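Local structure of fusolin (Unidentified entomopoxvirus, 4YN2) at residues Arg13-Asn24 / Thr29-Gln38. The protein crystallises in vivo into viral spindles that enhance virulence, and probably attacks chitin as a lytic polysaccharide monooxygenase. Sequence-based numbering, arbitrary orientation.
Sequences RCSMESFWYPTN and TDPMCRAAYQ
Tyr37 reaches from helix 31-48 into the loop of Phe19-Asn24, and its OH donates a hydrogen bond of 2.6 Å to Thr23 O, approaching from above the carbonyl plane. Its CG lies anti to the backbone N (chi1 -176°), which turns the ring toward the loop, where CE2 comes 3.6 Å from Phe19 O while CE1 passes beside the backbone of Asn24. From the next residue, Gln38 NE2 donates to Asn24 O, which lies close to the Gln38 amide plane, so two successive carbonyls of the loop are held by two successive helix residues. Cys33 forms a disulfide with Cys14; the sulfurs are modelled 2.7 Å apart, longer than a normal S-S bond, so its fine geometry is doubtful. Just before helix 31-48, the amides of Thr29 and Asp30 are received by Glu17, whose chain bends at chi2 (-94°): OE1 accepts from Thr29 N at 3.0 Å, OE2 from Asp30 N at 2.9 Å. Asp30 is the N-cap: its OD2 receives Cys33 N, and more weakly Met32 N, while OD1 makes a salt bridge with Arg13 NH2 (3.0 Å). The contact thus ties helix 10-15 and the loop that follows to helix 31-48, in the helical part after strand 2-6 of the lytic polysaccharide monooxygenase family region. Helix 51-63 packs against both segments, Phe62 touching Cys14 and meeting Phe19 edge-to-face, and Ala58 touching Tyr37.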
ATOM      1  N   ARG A  13       4.690   7.667   1.425  1.00  9.08           N
ATOM      2  CA  ARG A  13       4.899   7.440   2.843  1.00  9.25           C
ATOM      3  C   ARG A  13       6.409   7.310   3.140  1.00 13.73           C
ATOM      4  O   ARG A  13       6.895   7.864   4.130  1.00 12.87           O
ATOM      5  CB  ARG A  13       4.140   6.206   3.302  1.00  9.35           C
ATOM      6  CG  ARG A  13       4.409   5.912   4.752  1.00 13.74           C
ATOM      7  CD  ARG A  13       3.415   4.968   5.357  1.00 23.42           C
ATOM      8  NE  ARG A  13       3.765   4.750   6.759  1.00 39.19           N
ATOM      9  CZ  ARG A  13       4.745   3.969   7.186  1.00 60.40           C
ATOM     10  NH1 ARG A  13       5.470   3.272   6.324  1.00 51.41           N
ATOM     11  NH2 ARG A  13       4.992   3.856   8.486  1.00 57.93           N
ATOM     12  N   CYS A  14       7.145   6.613   2.261  1.00 10.77           N
ATOM     13  CA  CYS A  14       8.598   6.486   2.380  1.00 11.58           C
ATOM     14  C   CYS A  14       9.307   7.834   2.202  1.00 12.51           C
ATOM     15  O   CYS A  14      10.287   8.075   2.886  1.00 11.28           O
ATOM     16  CB  CYS A  14       9.132   5.482   1.368  1.00 12.42           C
ATOM     17  SG  CYS A  14       8.580   3.778   1.635  1.00 17.04           S
ATOM     18  N   SER A  15       8.867   8.677   1.253  1.00  8.37           N
ATOM     19  CA  SER A  15       9.555   9.943   0.982  1.00  8.41           C
ATOM     20  C   SER A  15       9.370  10.992   2.078  1.00 14.48           C
ATOM     21  O   SER A  15      10.089  11.980   2.063  1.00 14.73           O
ATOM     22  CB  SER A  15       9.114  10.527  -0.350  1.00 11.58           C
ATOM     23  OG  SER A  15       7.766  10.946  -0.273  1.00 16.72           O
ATOM     24  N   MET A  16       8.437  10.803   3.013  1.00 12.78           N
ATOM     25  CA  MET A  16       8.276  11.724   4.141  1.00 14.67           C
ATOM     26  C   MET A  16       9.277  11.397   5.260  1.00 16.64           C
ATOM     27  O   MET A  16       9.388  12.168   6.203  1.00 16.11           O
ATOM     28  CB  MET A  16       6.845  11.666   4.679  1.00 18.40           C
ATOM     29  CG  MET A  16       5.826  12.165   3.664  1.00 24.66           C
ATOM     30  SD  MET A  16       4.101  12.160   4.202  1.00 32.18           S
ATOM     31  CE  MET A  16       4.024  10.667   5.027  1.00 27.65           C
ATOM     32  N   GLU A  17       9.999  10.267   5.158  1.00 11.50           N
ATOM     33  CA  GLU A  17      11.019   9.858   6.133  1.00 10.68           C
ATOM     34  C   GLU A  17      12.327  10.634   5.953  1.00 11.18           C
ATOM     35  O   GLU A  17      12.558  11.214   4.895  1.00  8.98           O
ATOM     36  CB  GLU A  17      11.310   8.359   5.969  1.00 12.04           C
ATOM     37  CG  GLU A  17      10.141   7.472   6.359  1.00 19.47           C
ATOM     38  CD  GLU A  17      10.177   6.975   7.792  1.00 30.01           C
ATOM     39  OE1 GLU A  17      10.935   7.537   8.613  1.00 26.32           O
ATOM     40  OE2 GLU A  17       9.510   5.958   8.072  1.00 21.66           O
ATOM     41  N   SER A  18      13.208  10.608   6.965  1.00  8.53           N
ATOM     42  CA  SER A  18      14.511  11.286   6.869  1.00  8.09           C
ATOM     43  C   SER A  18      15.496  10.391   6.106  1.00 11.72           C
ATOM     44  O   SER A  18      16.396   9.799   6.699  1.00 12.14           O
ATOM     45  CB  SER A  18      15.051  11.629   8.259  1.00 10.45           C
ATOM     46  OG  SER A  18      16.311  12.276   8.196  1.00 14.61           O
ATOM     47  N   PHE A  19      15.312  10.289   4.787  1.00  8.53           N
ATOM     48  CA  PHE A  19      16.138   9.436   3.924  1.00  7.72           C
ATOM     49  C   PHE A  19      17.363  10.165   3.376  1.00 13.46           C
ATOM     50  O   PHE A  19      18.231   9.499   2.823  1.00 12.93           O
ATOM     51  CB  PHE A  19      15.307   8.874   2.753  1.00  8.77           C
ATOM     52  CG  PHE A  19      14.854   9.863   1.704  1.00  8.89           C
ATOM     53  CD1 PHE A  19      15.639  10.128   0.592  1.00 11.52           C
ATOM     54  CD2 PHE A  19      13.576  10.410   1.746  1.00  9.75           C
ATOM     55  CE1 PHE A  19      15.208  11.018  -0.391  1.00 12.37           C
ATOM     56  CE2 PHE A  19      13.149  11.298   0.757  1.00 11.27           C
ATOM     57  CZ  PHE A  19      13.962  11.583  -0.309  1.00  9.99           C
ATOM     58  N   TRP A  20      17.434  11.508   3.488  1.00 11.35           N
ATOM     59  CA  TRP A  20      18.562  12.281   2.958  1.00 12.13           C
ATOM     60  C   TRP A  20      19.811  12.140   3.824  1.00 16.27           C
ATOM     61  O   TRP A  20      20.922  12.208   3.309  1.00 16.21           O
ATOM     62  CB  TRP A  20      18.199  13.775   2.845  1.00 11.33           C
ATOM     63  CG  TRP A  20      17.135  14.061   1.835  1.00 12.29           C
ATOM     64  CD1 TRP A  20      15.856  14.464   2.072  1.00 14.98           C
ATOM     65  CD2 TRP A  20      17.268  13.955   0.420  1.00 12.87           C
ATOM     66  NE1 TRP A  20      15.174  14.585   0.885  1.00 14.51           N
ATOM     67  CE2 TRP A  20      16.023  14.297  -0.147  1.00 16.29           C
ATOM     68  CE3 TRP A  20      18.321  13.597  -0.428  1.00 14.64           C
ATOM     69  CZ2 TRP A  20      15.807  14.298  -1.524  1.00 15.89           C
ATOM     70  CZ3 TRP A  20      18.095  13.564  -1.790  1.00 16.50           C
ATOM     71  CH2 TRP A  20      16.853  13.916  -2.323  1.00 17.01           C
ATOM     72  N   TYR A  21      19.625  11.978   5.131  1.00 12.87           N
ATOM     73  CA  TYR A  21      20.717  11.883   6.087  1.00 13.41           C
ATOM     74  C   TYR A  21      20.268  11.130   7.355  1.00 16.78           C
ATOM     75  O   TYR A  21      19.218  11.460   7.903  1.00 16.68           O
ATOM     76  CB  TYR A  21      21.216  13.293   6.466  1.00 14.33           C
ATOM     77  CG  TYR A  21      22.439  13.289   7.364  1.00 15.33           C
ATOM     78  CD1 TYR A  21      22.312  13.242   8.746  1.00 17.06           C
ATOM     79  CD2 TYR A  21      23.716  13.418   6.835  1.00 16.21           C
ATOM     80  CE1 TYR A  21      23.427  13.232   9.575  1.00 17.81           C
ATOM     81  CE2 TYR A  21      24.841  13.427   7.656  1.00 17.12           C
ATOM     82  CZ  TYR A  21      24.689  13.355   9.029  1.00 23.81           C
ATOM     83  OH  TYR A  21      25.775  13.357   9.868  1.00 29.41           O
ATOM     84  N   PRO A  22      21.063  10.186   7.893  1.00 12.88           N
ATOM     85  CA  PRO A  22      22.315   9.633   7.357  1.00 12.84           C
ATOM     86  C   PRO A  22      22.078   8.947   6.008  1.00 17.23           C
ATOM     87  O   PRO A  22      20.980   8.451   5.725  1.00 15.87           O
ATOM     88  CB  PRO A  22      22.763   8.655   8.449  1.00 14.41           C
ATOM     89  CG  PRO A  22      21.530   8.272   9.159  1.00 19.33           C
ATOM     90  CD  PRO A  22      20.656   9.490   9.124  1.00 15.03           C
ATOM     91  N   THR A  23      23.104   8.948   5.166  1.00 14.92           N
ATOM     92  CA  THR A  23      22.995   8.463   3.791  1.00 14.65           C
ATOM     93  C   THR A  23      22.889   6.931   3.648  1.00 18.53           C
ATOM     94  O   THR A  23      22.616   6.473   2.548  1.00 19.12           O
ATOM     95  CB  THR A  23      24.146   8.985   2.961  1.00 20.39           C
ATOM     96  OG1 THR A  23      25.354   8.522   3.547  1.00 19.33           O
ATOM     97  CG2 THR A  23      24.136  10.502   2.849  1.00 19.83           C
ATOM     98  N   ASN A  24      23.038   6.157   4.726  1.00 15.74           N
ATOM     99  CA  ASN A  24      22.855   4.707   4.678  1.00 16.88           C
ATOM    100  C   ASN A  24      21.377   4.314   4.957  1.00 19.50           C
ATOM    101  O   ASN A  24      21.081   3.125   5.021  1.00 18.19           O
ATOM    102  CB  ASN A  24      23.797   4.007   5.676  1.00 18.11           C
ATOM    103  CG  ASN A  24      23.534   4.327   7.126  1.00 41.65           C
ATOM    104  OD1 ASN A  24      22.770   5.242   7.465  1.00 27.17           O
ATOM    105  ND2 ASN A  24      24.161   3.573   8.013  1.00 42.48           N
ATOM    106  N   THR A  29      12.632   5.449   9.960  1.00 11.54           N
ATOM    107  CA  THR A  29      12.088   4.693  11.094  1.00 11.59           C
ATOM    108  C   THR A  29      11.295   3.483  10.633  1.00 14.42           C
ATOM    109  O   THR A  29      11.430   2.415  11.219  1.00 14.39           O
ATOM    110  CB  THR A  29      11.227   5.619  11.959  1.00 24.64           C
ATOM    111  OG1 THR A  29      12.022   6.752  12.320  1.00 32.13           O
ATOM    112  CG2 THR A  29      10.711   4.931  13.217  1.00 24.69           C
ATOM    113  N   ASP A  30      10.427   3.643   9.637  1.00 10.51           N
ATOM    114  CA  ASP A  30       9.629   2.520   9.177  1.00  9.90           C
ATOM    115  C   ASP A  30      10.510   1.421   8.634  1.00 12.42           C
ATOM    116  O   ASP A  30      11.268   1.688   7.707  1.00 10.25           O
ATOM    117  CB  ASP A  30       8.632   2.939   8.116  1.00 12.01           C
ATOM    118  CG  ASP A  30       7.801   1.751   7.699  1.00 21.44           C
ATOM    119  OD1 ASP A  30       6.827   1.436   8.410  1.00 23.73           O
ATOM    120  OD2 ASP A  30       8.085   1.176   6.634  1.00 25.21           O
ATOM    121  N   PRO A  31      10.430   0.177   9.168  1.00 11.29           N
ATOM    122  CA  PRO A  31      11.327  -0.878   8.680  1.00 10.74           C
ATOM    123  C   PRO A  31      11.204  -1.184   7.184  1.00 12.01           C
ATOM    124  O   PRO A  31      12.208  -1.541   6.593  1.00 11.25           O
ATOM    125  CB  PRO A  31      10.914  -2.100   9.505  1.00 12.56           C
ATOM    126  CG  PRO A  31      10.312  -1.550  10.722  1.00 18.36           C
ATOM    127  CD  PRO A  31       9.618  -0.304  10.305  1.00 13.62           C
ATOM    128  N   MET A  32      10.001  -1.093   6.579  1.00  8.04           N
ATOM    129  CA  MET A  32       9.887  -1.434   5.151  1.00  7.32           C
ATOM    130  C   MET A  32      10.440  -0.329   4.291  1.00  9.89           C
ATOM    131  O   MET A  32      11.093  -0.630   3.289  1.00  9.27           O
ATOM    132  CB  MET A  32       8.456  -1.795   4.740  1.00  9.11           C
ATOM    133  CG  MET A  32       8.024  -3.153   5.226  1.00 12.31           C
ATOM    134  SD  MET A  32       9.178  -4.538   4.938  1.00 15.59           S
ATOM    135  CE  MET A  32       9.288  -4.499   3.167  1.00 12.51           C
ATOM    136  N   CYS A  33      10.211   0.935   4.660  1.00  8.51           N
ATOM    137  CA  CYS A  33      10.806   2.056   3.934  1.00  9.77           C
ATOM    138  C   CYS A  33      12.329   1.983   4.027  1.00 10.12           C
ATOM    139  O   CYS A  33      13.016   2.237   3.039  1.00  7.59           O
ATOM    140  CB  CYS A  33      10.283   3.386   4.461  1.00 11.50           C
ATOM    141  SG  CYS A  33       8.480   3.553   4.345  1.00 16.38           S
ATOM    142  N   ARG A  34      12.849   1.624   5.202  1.00  7.21           N
ATOM    143  CA  ARG A  34      14.292   1.517   5.387  1.00  7.61           C
ATOM    144  C   ARG A  34      14.825   0.347   4.565  1.00 11.32           C
ATOM    145  O   ARG A  34      15.861   0.493   3.922  1.00 11.39           O
ATOM    146  CB  ARG A  34      14.667   1.376   6.868  1.00  7.30           C
ATOM    147  CG  ARG A  34      16.183   1.407   7.078  1.00 12.21           C
ATOM    148  CD  ARG A  34      16.595   1.421   8.540  1.00 17.29           C
ATOM    149  NE  ARG A  34      16.044   0.277   9.273  1.00 23.59           N
ATOM    150  CZ  ARG A  34      15.024   0.307  10.135  1.00 36.17           C
ATOM    151  NH1 ARG A  34      14.403   1.451  10.410  1.00 23.69           N
ATOM    152  NH2 ARG A  34      14.620  -0.806  10.730  1.00 25.96           N
ATOM    153  N   ALA A  35      14.115  -0.795   4.550  1.00  9.78           N
ATOM    154  CA  ALA A  35      14.538  -1.939   3.737  1.00  9.80           C
ATOM    155  C   ALA A  35      14.514  -1.578   2.234  1.00 11.15           C
ATOM    156  O   ALA A  35      15.431  -1.961   1.522  1.00 10.57           O
ATOM    157  CB  ALA A  35      13.650  -3.150   4.010  1.00 10.66           C
ATOM    158  N   ALA A  36      13.528  -0.786   1.775  1.00  7.28           N
ATOM    159  CA  ALA A  36      13.453  -0.381   0.355  1.00  5.92           C
ATOM    160  C   ALA A  36      14.643   0.474  -0.034  1.00  9.71           C
ATOM    161  O   ALA A  36      15.230   0.279  -1.101  1.00  8.22           O
ATOM    162  CB  ALA A  36      12.176   0.365   0.077  1.00  5.94           C
ATOM    163  N   TYR A  37      15.015   1.404   0.846  1.00  6.22           N
ATOM    164  CA  TYR A  37      16.185   2.245   0.618  1.00  6.86           C
ATOM    165  C   TYR A  37      17.440   1.368   0.554  1.00 11.51           C
ATOM    166  O   TYR A  37      18.208   1.443  -0.408  1.00 10.96           O
ATOM    167  CB  TYR A  37      16.305   3.280   1.747  1.00  8.11           C
ATOM    168  CG  TYR A  37      17.435   4.262   1.570  1.00  9.67           C
ATOM    169  CD1 TYR A  37      18.729   3.946   1.972  1.00 12.03           C
ATOM    170  CD2 TYR A  37      17.208   5.531   1.050  1.00  9.92           C
ATOM    171  CE1 TYR A  37      19.783   4.839   1.783  1.00 13.54           C
ATOM    172  CE2 TYR A  37      18.251   6.436   0.867  1.00 10.46           C
ATOM    173  CZ  TYR A  37      19.532   6.099   1.261  1.00 18.65           C
ATOM    174  OH  TYR A  37      20.539   7.020   1.109  1.00 19.43           O
ATOM    175  N   GLN A  38      17.613   0.513   1.564  1.00  8.86           N
ATOM    176  CA  GLN A  38      18.805  -0.318   1.688  1.00  9.15           C
ATOM    177  C   GLN A  38      18.898  -1.387   0.602  1.00 12.32           C
ATOM    178  O   GLN A  38      20.010  -1.716   0.203  1.00 13.17           O
ATOM    179  CB  GLN A  38      18.914  -0.910   3.095  1.00 10.24           C
ATOM    180  CG  GLN A  38      19.196   0.233   4.091  1.00 15.94           C
ATOM    181  CD  GLN A  38      19.221  -0.167   5.541  1.00 25.77           C
ATOM    182  OE1 GLN A  38      18.822  -1.263   5.911  1.00 19.34           O
ATOM    183  NE2 GLN A  38      19.678   0.742   6.406  1.00 25.20           N
TER